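PDB 4BPS: chorismatase from Streptomyces hygroscopicus, which hydrolyses chorismate to pyruvate and a trans-dihydroxy cyclohexadiene carboxylic acid, a step in the biosynthesis of the immunosuppressants FK506 and FK520. Local coordinates for residues R136-N145 with D329-E340; L267-A276 with G287-L296. One frame throughout, in Å; residues are numbered along the deposited sequence.

Contact 1: residues R136-N145 with D329-E340. With 3EB (3-(2-carboxyethyl)benzoic acid), chain B.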
loop_
_atom_site.group_PDB
_atom_site.type_symbol
_atom_site.label_atom_id
_atom_site.label_comp_id
_atom_site.label_asym_id
_atom_site.label_seq_id
_atom_site.Cartn_x
_atom_site.Cartn_y
_atom_site.Cartn_z
ATOM N N ARG A 136 1.421 -6.773 -3.315
ATOM C CA ARG A 136 1.149 -5.419 -2.858
ATOM C C ARG A 136 1.344 -5.413 -1.355
ATOM O O ARG A 136 0.892 -6.359 -0.690
ATOM C CB ARG A 136 -0.288 -4.995 -3.197
ATOM C CG ARG A 136 -0.441 -3.609 -3.751
ATOM C CD ARG A 136 -0.034 -2.485 -2.795
ATOM N NE ARG A 136 -0.368 -1.163 -3.331
ATOM C CZ ARG A 136 -0.092 -0.051 -2.667
ATOM N NH1 ARG A 136 -0.434 1.127 -3.165
ATOM N NH2 ARG A 136 0.543 -0.129 -1.517
ATOM N N THR A 137 1.998 -4.402 -0.799
ATOM C CA THR A 137 2.083 -4.244 0.635
ATOM C C THR A 137 1.672 -2.828 1.018
ATOM O O THR A 137 1.822 -1.887 0.235
ATOM C CB THR A 137 3.517 -4.504 1.173
ATOM O OG1 THR A 137 4.421 -3.535 0.632
ATOM C CG2 THR A 137 3.983 -5.910 0.859
ATOM N N TRP A 138 1.178 -2.684 2.254
ATOM C CA TRP A 138 0.907 -1.363 2.818
ATOM C C TRP A 138 1.445 -1.350 4.240
ATOM O O TRP A 138 1.308 -2.333 4.972
ATOM C CB TRP A 138 -0.580 -1.063 2.893
ATOM C CG TRP A 138 -1.325 -0.905 1.592
ATOM C CD1 TRP A 138 -1.706 0.270 1.016
ATOM C CD2 TRP A 138 -1.842 -1.965 0.741
ATOM N NE1 TRP A 138 -2.438 0.017 -0.126
ATOM C CE2 TRP A 138 -2.523 -1.337 -0.325
ATOM C CE3 TRP A 138 -1.809 -3.364 0.787
ATOM C CZ2 TRP A 138 -3.176 -2.059 -1.337
ATOM C CZ3 TRP A 138 -2.452 -4.077 -0.216
ATOM C CH2 TRP A 138 -3.134 -3.421 -1.260
ATOM N N ASN A 139 1.995 -0.207 4.626
ATOM C CA ASN A 139 2.525 0.017 5.971
ATOM C C ASN A 139 1.948 1.326 6.487
ATOM O O ASN A 139 2.226 2.396 5.938
ATOM C CB ASN A 139 4.059 0.111 5.955
ATOM C CG ASN A 139 4.699 -1.048 5.222
ATOM O OD1 ASN A 139 4.864 -2.119 5.789
ATOM N ND2 ASN A 139 5.043 -0.843 3.938
ATOM N N TYR A 140 1.134 1.209 7.538
ATOM C CA TYR A 140 0.502 2.368 8.193
ATOM C C TYR A 140 1.272 2.563 9.495
ATOM O O TYR A 140 1.155 1.744 10.413
ATOM C CB TYR A 140 -0.979 2.112 8.425
ATOM C CG TYR A 140 -1.733 1.837 7.125
ATOM C CD1 TYR A 140 -2.034 2.882 6.256
ATOM C CD2 TYR A 140 -2.118 0.555 6.754
ATOM C CE1 TYR A 140 -2.709 2.671 5.080
ATOM C CE2 TYR A 140 -2.801 0.320 5.571
ATOM C CZ TYR A 140 -3.101 1.384 4.733
ATOM O OH TYR A 140 -3.773 1.229 3.556
ATOM N N VAL A 141 2.094 3.619 9.538
ATOM C CA VAL A 141 3.157 3.775 10.533
ATOM C C VAL A 141 2.804 4.930 11.456
ATOM O O VAL A 141 2.918 6.089 11.065
ATOM C CB VAL A 141 4.514 4.016 9.822
ATOM C CG1 VAL A 141 5.649 4.195 10.851
ATOM C CG2 VAL A 141 4.853 2.872 8.852
ATOM N N SER A 142 2.394 4.623 12.685
ATOM C CA SER A 142 2.065 5.651 13.647
ATOM C C SER A 142 3.261 6.573 13.934
ATOM O O SER A 142 4.346 6.120 14.293
ATOM C CB SER A 142 1.644 5.010 14.938
ATOM O OG SER A 142 1.364 5.993 15.911
ATOM N N GLY A 143 3.064 7.872 13.771
ATOM C CA GLY A 143 4.126 8.821 14.079
ATOM C C GLY A 143 5.307 8.689 13.136
ATOM O O GLY A 143 6.463 8.756 13.578
ATOM N N ILE A 144 5.037 8.540 11.842
ATOM C CA ILE A 144 6.082 8.237 10.876
ATOM C C ILE A 144 7.232 9.259 10.867
ATOM O O ILE A 144 8.373 8.880 10.582
ATOM C CB ILE A 144 5.428 8.083 9.467
ATOM C CG1 ILE A 144 6.369 7.424 8.452
ATOM C CG2 ILE A 144 4.871 9.418 8.942
ATOM C CD1 ILE A 144 5.622 6.953 7.194
ATOM N N ASN A 145 6.958 10.533 11.183
ATOM C CA ASN A 145 8.012 11.558 11.223
ATOM C C ASN A 145 8.445 11.924 12.634
ATOM O O ASN A 145 9.254 12.823 12.823
ATOM C CB ASN A 145 7.566 12.830 10.492
ATOM C CG ASN A 145 7.150 12.595 9.057
ATOM O OD1 ASN A 145 6.146 13.158 8.619
ATOM N ND2 ASN A 145 7.915 11.794 8.312
ATOM N N ASP A 329 0.304 11.996 7.774
ATOM C CA ASP A 329 1.673 12.328 7.395
ATOM C C ASP A 329 2.262 11.377 6.352
ATOM O O ASP A 329 1.772 10.256 6.148
ATOM C CB ASP A 329 2.566 12.323 8.628
ATOM C CG ASP A 329 2.341 13.525 9.555
ATOM O OD1 ASP A 329 1.551 14.426 9.253
ATOM O OD2 ASP A 329 3.025 13.604 10.580
ATOM N N ILE A 330 3.313 11.870 5.683
ATOM C CA ILE A 330 3.997 11.151 4.621
ATOM C C ILE A 330 5.401 10.720 5.114
ATOM O O ILE A 330 5.911 11.242 6.112
ATOM C CB ILE A 330 4.138 12.057 3.359
ATOM C CG1 ILE A 330 2.883 12.939 3.145
ATOM C CG2 ILE A 330 4.505 11.215 2.105
ATOM C CD1 ILE A 330 1.592 12.192 2.806
ATOM N N ALA A 331 6.041 9.778 4.411
ATOM C CA ALA A 331 7.295 9.190 4.873
ATOM C C ALA A 331 8.426 10.187 5.102
ATOM O O ALA A 331 9.278 9.921 5.952
ATOM C CB ALA A 331 7.766 8.128 3.876
ATOM N N ARG A 332 8.475 11.277 4.316
ATOM C CA ARG A 332 9.407 12.387 4.578
ATOM C C ARG A 332 8.608 13.587 5.029
ATOM O O ARG A 332 7.550 13.876 4.457
ATOM C CB ARG A 332 10.161 12.829 3.322
ATOM C CG ARG A 332 10.932 11.747 2.641
ATOM C CD ARG A 332 11.556 12.261 1.376
ATOM N NE ARG A 332 12.242 11.182 0.688
ATOM C CZ ARG A 332 12.778 11.296 -0.517
ATOM N NH1 ARG A 332 12.676 12.433 -1.237
ATOM N NH2 ARG A 332 13.406 10.251 -1.030
ATOM N N GLU A 333 9.129 14.327 6.009
ATOM C CA GLU A 333 8.480 15.539 6.491
ATOM C C GLU A 333 8.177 16.511 5.340
ATOM O O GLU A 333 7.110 17.131 5.349
ATOM C CB GLU A 333 9.325 16.250 7.565
ATOM C CG GLU A 333 8.702 17.552 8.124
ATOM C CD GLU A 333 7.524 17.311 9.069
ATOM O OE1 GLU A 333 7.411 16.216 9.685
ATOM O OE2 GLU A 333 6.694 18.237 9.208
ATOM N N ASP A 334 9.088 16.621 4.359
ATOM C CA ASP A 334 8.867 17.583 3.278
ATOM C C ASP A 334 7.970 17.108 2.135
ATOM O O ASP A 334 7.715 17.881 1.208
ATOM C CB ASP A 334 10.193 18.148 2.736
ATOM C CG ASP A 334 11.070 17.123 2.039
ATOM O OD1 ASP A 334 10.609 16.010 1.700
ATOM O OD2 ASP A 334 12.241 17.492 1.761
ATOM N N LEU A 335 7.467 15.882 2.222
ATOM C CA LEU A 335 6.434 15.427 1.301
ATOM C C LEU A 335 5.081 15.777 1.892
ATOM O O LEU A 335 4.817 15.526 3.075
ATOM C CB LEU A 335 6.566 13.928 1.017
ATOM C CG LEU A 335 7.852 13.542 0.269
ATOM C CD1 LEU A 335 7.985 12.023 0.211
ATOM C CD2 LEU A 335 7.908 14.157 -1.142
ATOM N N LEU A 336 4.225 16.340 1.045
ATOM C CA LEU A 336 2.981 16.951 1.479
ATOM C C LEU A 336 1.736 16.200 1.029
ATOM O O LEU A 336 0.625 16.481 1.504
ATOM C CB LEU A 336 2.915 18.378 0.922
ATOM C CG LEU A 336 4.121 19.259 1.275
ATOM C CD1 LEU A 336 4.049 20.587 0.543
ATOM C CD2 LEU A 336 4.214 19.462 2.772
ATOM N N VAL A 337 1.910 15.280 0.071
ATOM C CA VAL A 337 0.791 14.585 -0.554
ATOM C C VAL A 337 1.318 13.337 -1.238
ATOM O O VAL A 337 2.453 13.334 -1.747
ATOM C CB VAL A 337 0.083 15.509 -1.579
ATOM C CG1 VAL A 337 1.056 16.070 -2.657
ATOM C CG2 VAL A 337 -1.121 14.791 -2.235
ATOM N N GLU A 338 0.525 12.264 -1.247
ATOM C CA GLU A 338 0.833 11.103 -2.069
ATOM C C GLU A 338 -0.473 10.482 -2.552
ATOM O O GLU A 338 -1.520 10.660 -1.920
ATOM C CB GLU A 338 1.564 10.022 -1.294
ATOM C CG GLU A 338 2.983 10.333 -1.016
ATOM C CD GLU A 338 3.681 9.139 -0.409
ATOM O OE1 GLU A 338 2.986 8.313 0.259
ATOM O OE2 GLU A 338 4.899 8.998 -0.572
ATOM N N ILE A 339 -0.397 9.740 -3.651
ATOM C CA ILE A 339 -1.555 9.106 -4.237
ATOM C C ILE A 339 -1.219 7.660 -4.592
ATOM O O ILE A 339 -0.175 7.402 -5.197
ATOM C CB ILE A 339 -2.008 9.844 -5.511
ATOM C CG1 ILE A 339 -2.183 11.341 -5.251
ATOM C CG2 ILE A 339 -3.306 9.243 -6.051
ATOM C CD1 ILE A 339 -1.131 12.195 -5.852
ATOM N N GLU A 340 -2.106 6.725 -4.223
ATOM C CA GLU A 340 -2.024 5.350 -4.680
ATOM C C GLU A 340 -3.323 5.010 -5.417
ATOM O O GLU A 340 -4.333 5.702 -5.290
ATOM C CB GLU A 340 -1.822 4.378 -3.501
ATOM C CG GLU A 340 -2.986 4.332 -2.538
ATOM C CD GLU A 340 -2.775 3.333 -1.413
ATOM O OE1 GLU A 340 -1.841 3.523 -0.607
ATOM O OE2 GLU A 340 -3.553 2.333 -1.328
HETATM C C 3EB B . 9.056 7.605 -2.040
HETATM O O 3EB B . 10.102 7.220 -1.506
HETATM C CA 3EB B . 7.924 8.194 -1.246
HETATM O OAB 3EB B . 8.485 2.911 2.504
HETATM O OAD 3EB B . 6.924 1.534 1.737
HETATM C CAE 3EB B . 6.336 5.595 -1.168
HETATM C CAF 3EB B . 5.869 4.290 -1.259
HETATM C CAG 3EB B . 7.171 5.977 -0.117
HETATM C CAH 3EB B . 6.217 3.352 -0.302
HETATM C CAL 3EB B . 7.523 2.676 1.746
HETATM C CAM 3EB B . 7.527 5.014 0.828
HETATM C CAN 3EB B . 7.074 3.698 0.737
HETATM O OXT 3EB B . 8.887 7.583 -3.319
HETATM C C2 3EB B . 7.655 7.408 0.054
HETATM O O HOH W 1 4.476 11.825 12.002
#
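Trp-138 and Glu-340 meet where two sheets of this YjgF-fold chorismatase face each other: strand 133-142 belongs to one, strand 337-343 to the other, and the ligand pocket opens between them. The buried end is polar but tightly matched. Indole NE1 of Trp-138 gives its hydrogen to OE2 of Glu-340 at 2.8 Å, nearly straight at 162°; the oxygen lies in the ring plane, while NE1 comes from the syn side, tilted 25° from the carboxylate plane. With CG between the backbone N and the carbonyl carbon (chi1 65°) and an extended chain beyond, Glu-340 reaches across to the indole edge. Arg-136 brings NH2 over one face of the indole, toward its rim, and its NH1 forms a long salt bridge with Glu-340 OE1, 3.8 Å away. Lys-297 pairs with OE2, while Thr-180 and Tyr-299 bond to OE1, so a buried carboxylate is well compensated and probably stays ionised.

At the other end the chain leaves its strand through a type II turn, where Gly-143 takes the positive phi, and packing gives way to a looser edge, where exposed Glu-333 brings OE1 alongside Asn-145 CB (3.5 Å). Ile-144 still fills the inner side, its CD1 lying 3.6 Å from Ala-331 CA. CB of Ala-331, small enough to leave room for the ligand, faces C2 of 3EB, near which the proton acceptor Glu-338 also places OE2. Farther out, Arg-301 holds OD1 of Asn-145, and a water links Asn-145 N to Asp-329 OD2. Asn-145 ND2 donates to Ile-330 O at 3.0 Å, in the carbonyl plane but bent to 139°.

Contact 2: residues L267-A276 with G287-L296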
loop_
_atom_site.group_PDB
_atom_site.type_symbol
_atom_site.label_atom_id
_atom_site.label_comp_id
_atom_site.label_asym_id
_atom_site.label_seq_id
_atom_site.Cartn_x
_atom_site.Cartn_y
_atom_site.Cartn_z
ATOM N N LEU A 267 0.985 12.893 -9.664
ATOM C CA LEU A 267 0.106 12.402 -10.721
ATOM C C LEU A 267 0.896 12.153 -12.011
ATOM O O LEU A 267 0.638 11.181 -12.710
ATOM C CB LEU A 267 -1.041 13.381 -10.924
ATOM C CG LEU A 267 -2.064 13.408 -9.782
ATOM C CD1 LEU A 267 -2.969 14.647 -9.917
ATOM C CD2 LEU A 267 -2.882 12.145 -9.770
ATOM N N ASP A 268 1.842 13.045 -12.339
ATOM C CA ASP A 268 2.715 12.811 -13.490
ATOM C C ASP A 268 3.484 11.501 -13.336
ATOM O O ASP A 268 3.639 10.751 -14.304
ATOM C CB ASP A 268 3.758 13.921 -13.661
ATOM C CG ASP A 268 3.193 15.259 -14.066
ATOM O OD1 ASP A 268 2.028 15.355 -14.488
ATOM O OD2 ASP A 268 3.985 16.234 -13.954
ATOM N N ASN A 269 3.999 11.237 -12.133
ATOM C CA ASN A 269 4.750 10.005 -11.903
ATOM C C ASN A 269 3.838 8.789 -12.063
ATOM O O ASN A 269 4.219 7.772 -12.673
ATOM C CB ASN A 269 5.362 10.009 -10.507
ATOM C CG ASN A 269 6.687 10.780 -10.447
ATOM O OD1 ASN A 269 7.458 10.770 -11.403
ATOM N ND2 ASN A 269 6.992 11.368 -9.285
HETATM N N MSE A 270 2.609 8.867 -11.551
HETATM C CA MSE A 270 1.665 7.777 -11.718
HETATM C C MSE A 270 1.386 7.540 -13.207
HETATM O O MSE A 270 1.364 6.393 -13.658
HETATM C CB MSE A 270 0.384 8.118 -10.950
HETATM C CG MSE A 270 -0.738 7.124 -11.142
HETATM SE SE MSE A 270 -2.296 7.496 -10.024
HETATM C CE MSE A 270 -1.709 6.625 -8.384
ATOM N N ALA A 271 1.180 8.622 -13.966
ATOM C CA ALA A 271 0.910 8.484 -15.403
ATOM C C ALA A 271 2.101 7.870 -16.115
ATOM O O ALA A 271 1.929 7.064 -17.025
ATOM C CB ALA A 271 0.552 9.829 -16.013
ATOM N N ARG A 272 3.311 8.213 -15.693
ATOM C CA ARG A 272 4.494 7.678 -16.364
ATOM C C ARG A 272 4.625 6.180 -16.103
ATOM O O ARG A 272 4.946 5.409 -17.009
ATOM C CB ARG A 272 5.765 8.409 -15.929
ATOM C CG ARG A 272 6.924 8.087 -16.860
ATOM C CD ARG A 272 8.246 8.717 -16.456
ATOM N NE ARG A 272 8.045 10.138 -16.263
ATOM C CZ ARG A 272 7.934 10.717 -15.078
ATOM N NH1 ARG A 272 7.665 12.009 -14.998
ATOM N NH2 ARG A 272 8.089 10.018 -13.965
ATOM N N VAL A 273 4.377 5.757 -14.869
ATOM C CA VAL A 273 4.554 4.374 -14.482
ATOM C C VAL A 273 3.628 3.462 -15.274
ATOM O O VAL A 273 3.993 2.356 -15.664
ATOM C CB VAL A 273 4.288 4.234 -12.976
ATOM C CG1 VAL A 273 4.076 2.792 -12.586
ATOM C CG2 VAL A 273 5.444 4.823 -12.211
ATOM N N ILE A 274 2.394 3.930 -15.484
ATOM C CA ILE A 274 1.362 3.112 -16.142
ATOM C C ILE A 274 1.262 3.338 -17.656
ATOM O O ILE A 274 0.423 2.715 -18.310
ATOM C CB ILE A 274 -0.031 3.318 -15.480
ATOM C CG1 ILE A 274 -0.610 4.705 -15.838
ATOM C CG2 ILE A 274 0.070 3.067 -13.973
ATOM C CD1 ILE A 274 -1.964 5.024 -15.205
ATOM N N GLY A 275 2.115 4.194 -18.209
ATOM C CA GLY A 275 2.047 4.534 -19.618
ATOM C C GLY A 275 2.488 3.403 -20.514
ATOM O O GLY A 275 3.272 2.549 -20.115
ATOM N N ALA A 276 1.990 3.433 -21.745
ATOM C CA ALA A 276 2.209 2.376 -22.721
ATOM C C ALA A 276 3.675 1.973 -22.852
ATOM O O ALA A 276 3.972 0.774 -22.836
ATOM C CB ALA A 276 1.661 2.796 -24.087
ATOM N N GLY A 287 -1.134 -0.177 -22.330
ATOM C CA GLY A 287 -0.858 1.012 -21.554
ATOM C C GLY A 287 -2.124 1.623 -20.994
ATOM O O GLY A 287 -3.238 1.253 -21.382
ATOM N N HIS A 288 -1.935 2.567 -20.072
ATOM C CA HIS A 288 -3.048 3.223 -19.397
ATOM C C HIS A 288 -2.781 4.716 -19.274
ATOM O O HIS A 288 -1.657 5.182 -19.486
ATOM C CB HIS A 288 -3.265 2.579 -18.015
ATOM C CG HIS A 288 -3.827 1.202 -18.138
ATOM N ND1 HIS A 288 -5.108 0.989 -18.597
ATOM C CD2 HIS A 288 -3.277 -0.030 -17.988
ATOM C CE1 HIS A 288 -5.342 -0.307 -18.679
ATOM N NE2 HIS A 288 -4.248 -0.950 -18.318
ATOM N N VAL A 289 -3.845 5.434 -18.931
ATOM C CA VAL A 289 -3.815 6.856 -18.634
ATOM C C VAL A 289 -4.447 7.077 -17.262
ATOM O O VAL A 289 -5.086 6.166 -16.699
ATOM C CB VAL A 289 -4.555 7.673 -19.722
ATOM C CG1 VAL A 289 -3.810 7.562 -21.061
ATOM C CG2 VAL A 289 -6.016 7.226 -19.838
ATOM N N LEU A 290 -4.285 8.278 -16.708
ATOM C CA LEU A 290 -4.802 8.517 -15.364
ATOM C C LEU A 290 -6.291 8.261 -15.230
ATOM O O LEU A 290 -6.746 7.806 -14.164
ATOM C CB LEU A 290 -4.509 9.935 -14.899
ATOM C CG LEU A 290 -3.057 10.212 -14.540
ATOM C CD1 LEU A 290 -2.944 11.689 -14.124
ATOM C CD2 LEU A 290 -2.586 9.317 -13.416
ATOM N N ALA A 291 -7.062 8.533 -16.289
ATOM C CA ALA A 291 -8.504 8.315 -16.235
ATOM C C ALA A 291 -8.885 6.843 -16.035
ATOM O O ALA A 291 -10.047 6.556 -15.720
ATOM C CB ALA A 291 -9.180 8.847 -17.502
ATOM N N ASP A 292 -7.918 5.942 -16.212
ATOM C CA ASP A 292 -8.169 4.511 -16.034
ATOM C C ASP A 292 -7.984 4.059 -14.591
ATOM O O ASP A 292 -8.378 2.951 -14.238
ATOM C CB ASP A 292 -7.209 3.671 -16.880
ATOM C CG ASP A 292 -7.338 3.911 -18.360
ATOM O OD1 ASP A 292 -8.426 4.302 -18.824
ATOM O OD2 ASP A 292 -6.313 3.675 -19.055
ATOM N N VAL A 293 -7.368 4.900 -13.756
ATOM C CA VAL A 293 -7.050 4.486 -12.398
ATOM C C VAL A 293 -8.295 4.621 -11.529
ATOM O O VAL A 293 -9.124 5.518 -11.709
ATOM C CB VAL A 293 -5.856 5.317 -11.842
ATOM C CG1 VAL A 293 -5.451 4.816 -10.461
ATOM C CG2 VAL A 293 -4.660 5.250 -12.786
ATOM N N ASP A 294 -8.444 3.705 -10.578
ATOM C CA ASP A 294 -9.613 3.702 -9.704
ATOM C C ASP A 294 -9.166 3.312 -8.286
ATOM O O ASP A 294 -8.007 2.942 -8.047
ATOM C CB ASP A 294 -10.645 2.724 -10.275
ATOM C CG ASP A 294 -12.076 2.970 -9.797
ATOM O OD1 ASP A 294 -12.352 3.837 -8.941
ATOM O OD2 ASP A 294 -12.945 2.215 -10.309
ATOM N N HIS A 295 -10.092 3.442 -7.337
ATOM C CA HIS A 295 -9.855 3.105 -5.933
ATOM C C HIS A 295 -8.574 3.756 -5.433
ATOM O O HIS A 295 -7.648 3.128 -4.906
ATOM C CB HIS A 295 -9.944 1.595 -5.700
ATOM C CG HIS A 295 -11.308 1.091 -6.032
ATOM N ND1 HIS A 295 -11.602 0.514 -7.251
ATOM C CD2 HIS A 295 -12.489 1.218 -5.370
ATOM C CE1 HIS A 295 -12.905 0.279 -7.306
ATOM N NE2 HIS A 295 -13.465 0.690 -6.179
ATOM N N LEU A 296 -8.562 5.071 -5.592
ATOM C CA LEU A 296 -7.429 5.885 -5.190
ATOM C C LEU A 296 -7.557 6.359 -3.759
ATOM O O LEU A 296 -8.637 6.766 -3.328
ATOM C CB LEU A 296 -7.276 7.092 -6.109
ATOM C CG LEU A 296 -7.046 6.750 -7.589
ATOM C CD1 LEU A 296 -8.313 6.907 -8.420
ATOM C CD2 LEU A 296 -5.938 7.623 -8.155
HETATM O O HOH W 2 -0.200 7.353 -18.665
HETATM O O HOH W 3 -0.302 5.254 -22.097
#
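Leu-290 lies against the flank of helix 259-274, its two methyls spread over one turn: CD1 is 4.1 Å from Leu-267 CB, and CD2 is 3.7 Å from Met-270 CG. Ala-271, a residue short enough to let the leucine come close, touches Leu-290 CG with its CB. Selenomethionine Met-270 crosses Leu-290 at a slant; with CG anti to the backbone N (chi1 175°) and chi2 extended, its long flexible chain carries SE out from the helix, in one of its two conformers to Val-293 CG1 and Leu-296 CD2. One turn later, Ile-274 runs at about a right angle to His-288 and sends CD1 to within 3.6 Å of Val-293 CG2.

Polar pairing secures the end of this packing. His-288 N donates to Ile-274 O at 2.9 Å, and two waters join His-288 O to Ala-271 O and Ala-276 N. Gly-287 CA comes 3.6 Å from Ala-276 CA, a closeness that the lack of a side chain at Gly-287 permits. Asp-292 OD2 accepts from His-288 ND1 and Val-289 N on opposite faces of its carboxylate, tying both to the 3-10 segment 290-292.

Ile-339 of strand 337-343 touches Met-270 and Leu-296, its Val-343 meets His-288 and Val-293, and Ile-274 also packs on strand 239-249.

Overall arrangement
Contact 1 is mostly buried and near the middle of the chain, whereas contact 2 lies farther out and is partly buried; their centres are about 20 Å apart. Strand 337-343 connects them. Glu-340 turns its side chain into the polar junction of contact 1, while Ile-339 supports the apolar side of contact 2, and the backbone of these two residues touches Met-270 and Leu-296. The chemistry follows this division: contact 1 combines buried charge with a ligand pocket, contact 2 an apolar interior with a watered backbone edge. Along the chain, contact 2 is nested inside the loop closed by contact 1, so a local helix-to-loop pairing sits within a long-range joining of two sheets.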